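Local coordinates for protein angiotensin-converting enzyme (Anopheles gambiae, PDB 6S1Y) that probably acts as a zinc-dependent peptidase of the angiotensin-converting enzyme family, trimming peptides in the mosquito, at residues K153-V157 with P471-R475; D295-N301 with D531-T536; Q541-M545 with A557-L561. The contacts are given in a common frame with arbitrary orientation. Residues are numbered along the deposited sequence.

Contact 1: residues K153-V157 with P471-R475; sequences KYYWV and PPVVR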
loop_
_atom_site.group_PDB
_atom_site.type_symbol
_atom_site.label_atom_id
_atom_site.label_comp_id
_atom_site.label_asym_id
_atom_site.label_seq_id
_atom_site.Cartn_x
_atom_site.Cartn_y
_atom_site.Cartn_z
ATOM N N LYS A 153 -19.803 -14.504 -5.256
ATOM C CA LYS A 153 -20.157 -13.754 -6.456
ATOM C C LYS A 153 -21.186 -12.665 -6.152
ATOM O O LYS A 153 -21.048 -11.519 -6.610
ATOM C CB LYS A 153 -20.669 -14.717 -7.524
ATOM C CG LYS A 153 -21.364 -14.041 -8.664
ATOM C CD LYS A 153 -21.439 -14.952 -9.870
ATOM C CE LYS A 153 -22.384 -16.100 -9.657
ATOM N NZ LYS A 153 -22.062 -17.188 -10.644
ATOM N N TYR A 154 -22.203 -12.987 -5.352
ATOM C CA TYR A 154 -23.187 -11.985 -4.945
ATOM C C TYR A 154 -22.507 -10.784 -4.295
ATOM O O TYR A 154 -22.740 -9.636 -4.685
ATOM C CB TYR A 154 -24.217 -12.612 -3.988
ATOM C CG TYR A 154 -25.052 -11.604 -3.196
ATOM C CD1 TYR A 154 -26.187 -11.035 -3.744
ATOM C CD2 TYR A 154 -24.694 -11.237 -1.902
ATOM C CE1 TYR A 154 -26.944 -10.121 -3.032
ATOM C CE2 TYR A 154 -25.444 -10.330 -1.183
ATOM C CZ TYR A 154 -26.578 -9.776 -1.753
ATOM O OH TYR A 154 -27.333 -8.857 -1.039
ATOM N N TYR A 155 -21.632 -11.022 -3.320
ATOM C CA TYR A 155 -21.033 -9.882 -2.642
ATOM C C TYR A 155 -20.081 -9.130 -3.554
ATOM O O TYR A 155 -19.947 -7.911 -3.450
ATOM C CB TYR A 155 -20.315 -10.313 -1.368
ATOM C CG TYR A 155 -21.261 -10.682 -0.232
ATOM C CD1 TYR A 155 -22.059 -9.719 0.405
ATOM C CD2 TYR A 155 -21.350 -11.999 0.211
ATOM C CE1 TYR A 155 -22.917 -10.069 1.440
ATOM C CE2 TYR A 155 -22.207 -12.352 1.225
ATOM C CZ TYR A 155 -22.982 -11.394 1.847
ATOM O OH TYR A 155 -23.817 -11.789 2.866
ATOM N N TRP A 156 -19.361 -9.843 -4.420
ATOM C CA TRP A 156 -18.492 -9.158 -5.379
ATOM C C TRP A 156 -19.313 -8.202 -6.235
ATOM O O TRP A 156 -18.986 -7.014 -6.351
ATOM C CB TRP A 156 -17.755 -10.184 -6.236
ATOM C CG TRP A 156 -16.679 -9.621 -7.104
ATOM C CD1 TRP A 156 -15.332 -9.728 -6.910
ATOM C CD2 TRP A 156 -16.848 -8.882 -8.316
ATOM N NE1 TRP A 156 -14.645 -9.096 -7.939
ATOM C CE2 TRP A 156 -15.555 -8.572 -8.809
ATOM C CE3 TRP A 156 -17.968 -8.449 -9.044
ATOM C CZ2 TRP A 156 -15.355 -7.828 -9.973
ATOM C CZ3 TRP A 156 -17.765 -7.705 -10.213
ATOM C CH2 TRP A 156 -16.470 -7.413 -10.665
ATOM N N VAL A 157 -20.429 -8.699 -6.784
ATOM C CA VAL A 157 -21.310 -7.880 -7.617
ATOM C C VAL A 157 -21.897 -6.710 -6.829
ATOM O O VAL A 157 -21.936 -5.571 -7.316
ATOM C CB VAL A 157 -22.419 -8.748 -8.228
ATOM C CG1 VAL A 157 -23.500 -7.865 -8.885
ATOM C CG2 VAL A 157 -21.806 -9.741 -9.234
ATOM N N PRO A 471 -13.263 -10.761 -13.488
ATOM C CA PRO A 471 -14.517 -10.713 -12.748
ATOM C C PRO A 471 -15.273 -12.026 -12.814
ATOM O O PRO A 471 -15.140 -12.796 -13.776
ATOM C CB PRO A 471 -15.305 -9.601 -13.463
ATOM C CG PRO A 471 -14.282 -8.753 -14.137
ATOM C CD PRO A 471 -13.177 -9.694 -14.505
ATOM N N PRO A 472 -16.141 -12.280 -11.825
ATOM C CA PRO A 472 -16.953 -13.498 -11.829
ATOM C C PRO A 472 -18.162 -13.445 -12.752
ATOM O O PRO A 472 -18.823 -14.475 -12.944
ATOM C CB PRO A 472 -17.404 -13.586 -10.370
ATOM C CG PRO A 472 -17.601 -12.125 -10.017
ATOM C CD PRO A 472 -16.451 -11.416 -10.672
ATOM N N VAL A 473 -18.512 -12.273 -13.275
ATOM C CA VAL A 473 -19.643 -12.093 -14.175
ATOM C C VAL A 473 -19.173 -11.175 -15.293
ATOM O O VAL A 473 -18.163 -10.477 -15.170
ATOM C CB VAL A 473 -20.869 -11.471 -13.483
ATOM C CG1 VAL A 473 -21.411 -12.382 -12.379
ATOM C CG2 VAL A 473 -20.498 -10.092 -12.941
ATOM N N VAL A 474 -19.952 -11.131 -16.369
ATOM C CA VAL A 474 -19.646 -10.232 -17.468
ATOM C C VAL A 474 -19.863 -8.793 -17.028
ATOM O O VAL A 474 -20.899 -8.467 -16.442
ATOM C CB VAL A 474 -20.511 -10.584 -18.688
ATOM C CG1 VAL A 474 -20.327 -9.563 -19.797
ATOM C CG2 VAL A 474 -20.167 -11.988 -19.179
ATOM N N ARG A 475 -18.878 -7.935 -17.291
ATOM C CA ARG A 475 -18.987 -6.492 -17.094
ATOM C C ARG A 475 -19.089 -5.789 -18.450
ATOM O O ARG A 475 -18.734 -6.354 -19.492
ATOM C CB ARG A 475 -17.784 -5.934 -16.304
ATOM C CG ARG A 475 -17.450 -6.688 -14.992
ATOM C CD ARG A 475 -18.564 -6.634 -13.958
ATOM N NE ARG A 475 -18.606 -5.368 -13.242
ATOM C CZ ARG A 475 -19.626 -4.968 -12.499
ATOM N NH1 ARG A 475 -20.711 -5.730 -12.412
ATOM N NH2 ARG A 475 -19.574 -3.802 -11.859
#
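W156, P472 and K153 bury the most surface where helix 149-163 meets the loop between strands 469-470 and 475-476. The indole of W156 lies under the proline ring in a CH-pi contact: P472 CD sits 3.5 Å from the centroid of the six-membered ring of W156, 13° off its normal. A proline suits this place, since its compact, rigid ring brings CD, whose C-H bonds are polarised by the adjoining nitrogen, onto the aromatic face. P471 CB adds a contact with W156 CH2 at 3.7 Å, and R475 NE lies 3.9 Å from W156 CZ3, near the indole plane. The guanidinium has its polar partners elsewhere, in a salt bridge with D481 and a hydrogen bond to N161. K153 contributes its aliphatic part, K153 CD lying 3.6 Å from V473 CG1, while its ammonium pairs with E150. V157 CG2 meets V473 CG2 at 3.9 Å. No hydrogen bond joins the two segments, so apolar and CH-pi contacts hold them, the charged groups being satisfied around them.

Contact 2: residues D295-N301 with D531-T536; sequences DFFTSLN and DIYQST. With NAG (2-acetamido-2-deoxy-beta-D-glucopyranose), chain C.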
loop_
_atom_site.group_PDB
_atom_site.type_symbol
_atom_site.label_atom_id
_atom_site.label_comp_id
_atom_site.label_asym_id
_atom_site.label_seq_id
_atom_site.Cartn_x
_atom_site.Cartn_y
_atom_site.Cartn_z
ATOM N N ASP A 295 6.922 -2.926 20.700
ATOM C CA ASP A 295 8.052 -3.668 21.262
ATOM C C ASP A 295 9.088 -4.024 20.204
ATOM O O ASP A 295 10.295 -3.983 20.464
ATOM C CB ASP A 295 7.564 -4.946 21.937
ATOM C CG ASP A 295 8.712 -5.800 22.458
ATOM O OD1 ASP A 295 9.354 -5.399 23.468
ATOM O OD2 ASP A 295 8.983 -6.872 21.863
ATOM N N PHE A 296 8.643 -4.410 19.008
ATOM C CA PHE A 296 9.605 -4.765 17.970
ATOM C C PHE A 296 10.472 -3.559 17.629
ATOM O O PHE A 296 11.703 -3.659 17.578
ATOM C CB PHE A 296 8.871 -5.305 16.743
ATOM C CG PHE A 296 9.732 -6.144 15.839
ATOM C CD1 PHE A 296 10.830 -5.599 15.207
ATOM C CD2 PHE A 296 9.429 -7.476 15.609
ATOM C CE1 PHE A 296 11.620 -6.358 14.378
ATOM C CE2 PHE A 296 10.218 -8.242 14.773
ATOM C CZ PHE A 296 11.309 -7.681 14.157
ATOM N N PHE A 297 9.849 -2.392 17.442
ATOM C CA PHE A 297 10.619 -1.189 17.130
ATOM C C PHE A 297 11.558 -0.807 18.278
ATOM O O PHE A 297 12.699 -0.393 18.042
ATOM C CB PHE A 297 9.675 -0.027 16.810
ATOM C CG PHE A 297 9.178 -0.015 15.392
ATOM C CD1 PHE A 297 10.024 0.349 14.349
ATOM C CD2 PHE A 297 7.864 -0.346 15.095
ATOM C CE1 PHE A 297 9.570 0.359 13.022
ATOM C CE2 PHE A 297 7.404 -0.326 13.768
ATOM C CZ PHE A 297 8.261 0.028 12.739
ATOM N N THR A 298 11.096 -0.923 19.527
ATOM C CA THR A 298 11.981 -0.604 20.653
ATOM C C THR A 298 13.138 -1.599 20.738
ATOM O O THR A 298 14.282 -1.205 21.001
ATOM C CB THR A 298 11.203 -0.561 21.973
ATOM O OG1 THR A 298 10.587 -1.826 22.228
ATOM C CG2 THR A 298 10.111 0.509 21.922
ATOM N N SER A 299 12.875 -2.885 20.470
ATOM C CA SER A 299 13.952 -3.864 20.396
ATOM C C SER A 299 15.026 -3.472 19.393
ATOM O O SER A 299 16.141 -4.007 19.453
ATOM C CB SER A 299 13.393 -5.234 20.011
ATOM O OG SER A 299 13.340 -5.371 18.587
ATOM N N LEU A 300 14.716 -2.584 18.445
ATOM C CA LEU A 300 15.696 -2.139 17.460
ATOM C C LEU A 300 16.351 -0.811 17.842
ATOM O O LEU A 300 16.962 -0.160 16.982
ATOM C CB LEU A 300 15.053 -2.004 16.076
ATOM C CG LEU A 300 14.415 -3.247 15.446
ATOM C CD1 LEU A 300 13.626 -2.893 14.189
ATOM C CD2 LEU A 300 15.467 -4.290 15.119
ATOM N N ASN A 301 16.230 -0.395 19.109
ATOM C CA ASN A 301 16.731 0.907 19.548
ATOM C C ASN A 301 16.123 2.039 18.726
ATOM O O ASN A 301 16.797 3.003 18.366
ATOM C CB ASN A 301 18.254 0.981 19.488
ATOM C CG ASN A 301 18.819 2.112 20.349
ATOM O OD1 ASN A 301 18.373 2.325 21.468
ATOM N ND2 ASN A 301 19.797 2.842 19.810
ATOM N N ASP A 531 15.337 -13.261 11.294
ATOM C CA ASP A 531 14.582 -12.431 12.231
ATOM C C ASP A 531 15.510 -11.349 12.782
ATOM O O ASP A 531 16.502 -11.662 13.450
ATOM C CB ASP A 531 14.008 -13.280 13.366
ATOM C CG ASP A 531 13.106 -12.489 14.290
ATOM O OD1 ASP A 531 12.792 -11.339 13.943
ATOM O OD2 ASP A 531 12.693 -13.004 15.360
ATOM N N ILE A 532 15.190 -10.077 12.513
ATOM C CA ILE A 532 16.030 -8.990 13.000
ATOM C C ILE A 532 15.540 -8.458 14.342
ATOM O O ILE A 532 15.976 -7.391 14.794
ATOM C CB ILE A 532 16.116 -7.832 11.991
ATOM C CG1 ILE A 532 14.776 -7.094 11.887
ATOM C CG2 ILE A 532 16.570 -8.333 10.648
ATOM C CD1 ILE A 532 14.877 -5.835 11.044
ATOM N N TYR A 533 14.611 -9.168 14.972
ATOM C CA TYR A 533 14.173 -8.817 16.320
ATOM C C TYR A 533 15.362 -8.741 17.281
ATOM O O TYR A 533 16.145 -9.690 17.394
ATOM C CB TYR A 533 13.157 -9.867 16.798
ATOM C CG TYR A 533 12.506 -9.607 18.142
ATOM C CD1 TYR A 533 11.772 -8.452 18.377
ATOM C CD2 TYR A 533 12.600 -10.543 19.174
ATOM C CE1 TYR A 533 11.158 -8.219 19.628
ATOM C CE2 TYR A 533 11.993 -10.329 20.417
ATOM C CZ TYR A 533 11.273 -9.170 20.638
ATOM O OH TYR A 533 10.676 -8.978 21.869
ATOM N N GLN A 534 15.480 -7.600 17.975
ATOM C CA GLN A 534 16.500 -7.322 18.993
ATOM C C GLN A 534 17.870 -7.062 18.398
ATOM O O GLN A 534 18.874 -7.231 19.081
ATOM C CB GLN A 534 16.623 -8.455 20.028
ATOM C CG GLN A 534 15.320 -8.735 20.744
ATOM C CD GLN A 534 15.382 -9.927 21.670
ATOM O OE1 GLN A 534 15.904 -10.992 21.318
ATOM N NE2 GLN A 534 14.817 -9.765 22.860
ATOM N N SER A 535 17.948 -6.657 17.136
ATOM C CA SER A 535 19.234 -6.345 16.519
ATOM C C SER A 535 19.390 -4.832 16.452
ATOM O O SER A 535 19.055 -4.198 15.452
ATOM C CB SER A 535 19.370 -6.953 15.130
ATOM O OG SER A 535 20.529 -6.420 14.492
ATOM N N THR A 536 19.927 -4.253 17.535
ATOM C CA THR A 536 20.226 -2.826 17.547
ATOM C C THR A 536 21.211 -2.451 16.440
ATOM O O THR A 536 21.205 -1.309 15.963
ATOM C CB THR A 536 20.763 -2.405 18.922
ATOM O OG1 THR A 536 21.987 -3.085 19.220
ATOM C CG2 THR A 536 19.759 -2.726 20.017
HETATM C C1 NAG C . 20.460 3.931 20.497
HETATM C C2 NAG C . 21.941 3.556 20.636
HETATM C C3 NAG C . 22.726 4.696 21.284
HETATM C C4 NAG C . 22.490 6.016 20.556
HETATM C C5 NAG C . 20.985 6.275 20.437
HETATM C C6 NAG C . 20.652 7.489 19.601
HETATM C C7 NAG C . 22.572 1.193 20.891
HETATM C C8 NAG C . 22.630 0.023 21.822
HETATM N N2 NAG C . 22.088 2.329 21.405
HETATM O O3 NAG C . 24.108 4.364 21.230
HETATM O O4 NAG C . 23.129 7.083 21.262
HETATM O O5 NAG C . 20.342 5.160 19.796
HETATM O O6 NAG C . 19.246 7.672 19.498
HETATM O O7 NAG C . 22.954 1.115 19.727
#
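A Schellman motif ends helix 286-299 at N301, the C-prime residue with positive phi, and a type II beta turn, I532 to S535, packs against this helix end. N301 also carries an N-linked glycan, its ND2 bonded to NAG C1 (1.4 Å). Two hydrogen bonds join the segments: Y533 OH donates to D295 OD2 (2.7 Å), and Q534 N donates to S299 OG (3.2 Å). A serine fits here because its short hydroxyl can accept from the turn while donating to F296 O (2.6 Å). Q534, with positive phi at the third turn position, also brings its CA within 3.4 Å of S299 O. Beneath, the F296 and Y533 rings meet obliquely, centroids 5.2 Å apart, and L300 CD2 reaches I532 O at 3.2 Å. D531 OD1 accepts from Y533 N (3.0 Å), an Asx turn, while OD2 pairs with H400 and K403. S535 N-caps helix 536-547, F296 rests on helix 381-395, and I532 packs on helix 495-514, so the turn lies where these helices converge.

Contact 3: residues Q541-M545 with A557-L561; sequences QLKEM and AMEVL. With NAG (2-acetamido-2-deoxy-beta-D-glucopyranose), chain C.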
loop_
_atom_site.group_PDB
_atom_site.type_symbol
_atom_site.label_atom_id
_atom_site.label_comp_id
_atom_site.label_asym_id
_atom_site.label_seq_id
_atom_site.Cartn_x
_atom_site.Cartn_y
_atom_site.Cartn_z
ATOM N N GLN A 541 21.329 1.378 11.712
ATOM C CA GLN A 541 21.461 1.769 10.311
ATOM C C GLN A 541 20.111 2.163 9.719
ATOM O O GLN A 541 20.036 3.074 8.886
ATOM C CB GLN A 541 22.091 0.645 9.498
ATOM C CG GLN A 541 23.592 0.476 9.733
ATOM C CD GLN A 541 24.388 1.684 9.291
ATOM O OE1 GLN A 541 24.393 2.042 8.111
ATOM N NE2 GLN A 541 25.058 2.326 10.245
ATOM N N LEU A 542 19.035 1.517 10.159
ATOM C CA LEU A 542 17.712 1.884 9.672
ATOM C C LEU A 542 17.317 3.281 10.150
ATOM O O LEU A 542 16.909 4.124 9.336
ATOM C CB LEU A 542 16.705 0.821 10.112
ATOM C CG LEU A 542 15.254 0.995 9.681
ATOM C CD1 LEU A 542 15.123 1.097 8.173
ATOM C CD2 LEU A 542 14.407 -0.168 10.207
ATOM N N LYS A 543 17.444 3.546 11.464
ATOM C CA LYS A 543 17.240 4.889 12.017
ATOM C C LYS A 543 17.900 5.967 11.164
ATOM O O LYS A 543 17.290 6.990 10.839
ATOM C CB LYS A 543 17.829 5.002 13.430
ATOM C CG LYS A 543 17.061 4.376 14.543
ATOM C CD LYS A 543 17.899 4.396 15.829
ATOM C CE LYS A 543 18.038 5.789 16.420
ATOM N NZ LYS A 543 18.992 5.792 17.563
ATOM N N GLU A 544 19.176 5.762 10.834
ATOM C CA GLU A 544 19.921 6.762 10.081
ATOM C C GLU A 544 19.238 7.065 8.751
ATOM O O GLU A 544 19.091 8.231 8.364
ATOM C CB GLU A 544 21.362 6.279 9.859
ATOM C CG GLU A 544 22.323 7.384 9.433
ATOM C CD GLU A 544 23.715 6.877 9.045
ATOM O OE1 GLU A 544 24.212 5.925 9.688
ATOM O OE2 GLU A 544 24.313 7.441 8.091
ATOM N N MET A 545 18.818 6.029 8.026
ATOM C CA MET A 545 18.160 6.264 6.744
ATOM C C MET A 545 16.871 7.056 6.938
ATOM O O MET A 545 16.638 8.058 6.259
ATOM C CB MET A 545 17.884 4.937 6.037
ATOM C CG MET A 545 17.195 5.095 4.684
ATOM S SD MET A 545 17.123 3.537 3.740
ATOM C CE MET A 545 15.809 2.662 4.565
ATOM N N ALA A 557 19.734 8.039 0.438
ATOM C CA ALA A 557 19.075 7.430 1.593
ATOM C C ALA A 557 19.190 5.908 1.548
ATOM O O ALA A 557 19.462 5.266 2.573
ATOM C CB ALA A 557 17.611 7.863 1.650
ATOM N N MET A 558 18.998 5.309 0.368
ATOM C CA MET A 558 19.102 3.859 0.271
ATOM C C MET A 558 20.519 3.389 0.574
ATOM O O MET A 558 20.723 2.469 1.373
ATOM C CB MET A 558 18.690 3.391 -1.119
ATOM C CG MET A 558 18.903 1.893 -1.323
ATOM S SD MET A 558 18.245 1.377 -2.901
ATOM C CE MET A 558 16.575 1.005 -2.397
ATOM N N GLU A 559 21.515 4.009 -0.063
ATOM C CA GLU A 559 22.894 3.616 0.187
ATOM C C GLU A 559 23.219 3.576 1.672
ATOM O O GLU A 559 24.004 2.733 2.111
ATOM C CB GLU A 559 23.849 4.566 -0.529
ATOM C CG GLU A 559 25.290 4.205 -0.282
ATOM C CD GLU A 559 26.234 4.801 -1.296
ATOM O OE1 GLU A 559 25.969 5.926 -1.784
ATOM O OE2 GLU A 559 27.246 4.131 -1.599
ATOM N N VAL A 560 22.597 4.444 2.469
ATOM C CA VAL A 560 22.889 4.488 3.900
ATOM C C VAL A 560 22.659 3.130 4.539
ATOM O O VAL A 560 23.381 2.720 5.463
ATOM C CB VAL A 560 22.035 5.576 4.580
ATOM C CG1 VAL A 560 21.939 5.332 6.093
ATOM C CG2 VAL A 560 22.594 6.943 4.283
ATOM N N LEU A 561 21.624 2.428 4.096
ATOM C CA LEU A 561 21.292 1.136 4.683
ATOM C C LEU A 561 21.832 -0.044 3.894
ATOM O O LEU A 561 22.171 -1.067 4.494
ATOM C CB LEU A 561 19.776 0.996 4.799
ATOM C CG LEU A 561 19.281 -0.346 5.316
ATOM C CD1 LEU A 561 19.916 -0.686 6.621
ATOM C CD2 LEU A 561 17.778 -0.286 5.449
HETATM C C1 NAG C . 20.460 3.931 20.497
HETATM C C2 NAG C . 21.941 3.556 20.636
HETATM C C3 NAG C . 22.726 4.696 21.284
HETATM C C4 NAG C . 22.490 6.016 20.556
HETATM C C5 NAG C . 20.985 6.275 20.437
HETATM C C6 NAG C . 20.652 7.489 19.601
HETATM C C7 NAG C . 22.572 1.193 20.891
HETATM C C8 NAG C . 22.630 0.023 21.822
HETATM N N2 NAG C . 22.088 2.329 21.405
HETATM O O3 NAG C . 24.108 4.364 21.230
HETATM O O4 NAG C . 23.129 7.083 21.262
HETATM O O5 NAG C . 20.342 5.160 19.796
HETATM O O6 NAG C . 19.246 7.672 19.498
HETATM O O7 NAG C . 22.954 1.115 19.727
#
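Helices 536-547 and 554-562 run nearly antiparallel here, their segment axes 8.5 Å apart at closest approach and at 171°. The CA atoms of M545 and A557 are 5.4 Å apart, and those of Q541 and L561 5.7 Å, so the pairing runs in opposite directions along the two segments. M545 buries the most surface: its long, flexible thioether fills the space between the helices, with M545 CG 3.1 Å from A557 O and M545 CE 3.7 Å from L561 CD2. This is a knob-into-hole arrangement, M545 sitting among A557, M558, V560 and L561, in an antiparallel helical hairpin within the mostly helical fold; the small A557 leaves room for the knob. The beta-branched V560 presents CG1 3.7 Å from M545 N, while L542 CD1 meets L561 CD2 at 4.0 Å. On the exposed side, E544 OE2 lies 3.8 Å from V560 CG1. Outward from the hairpin, K543 NZ donates a hydrogen bond to NAG O6 (2.7 Å) of the glycan on N301.

Contacts 2 and 3 are neighbours, their centres 16 Å apart on the same side of the molecule, whereas contact 1 lies across the chain's centre, 44 and 45 Å away from them respectively. Contacts 2 and 3 share helix 536-547: residues 531-536 lead into it and residues 541-545 lie within it. They touch where N301 O meets K543 CD at 3.1 Å, and the same glycan contacts both. Along the chain, contacts 1 and 2 alternate their segments, and contact 3 follows both, closing over only 11 intervening residues. Contacts 1 and 2 thus tie distant parts of the sequence together across a mostly helical fold, while contact 3 is a local hairpin.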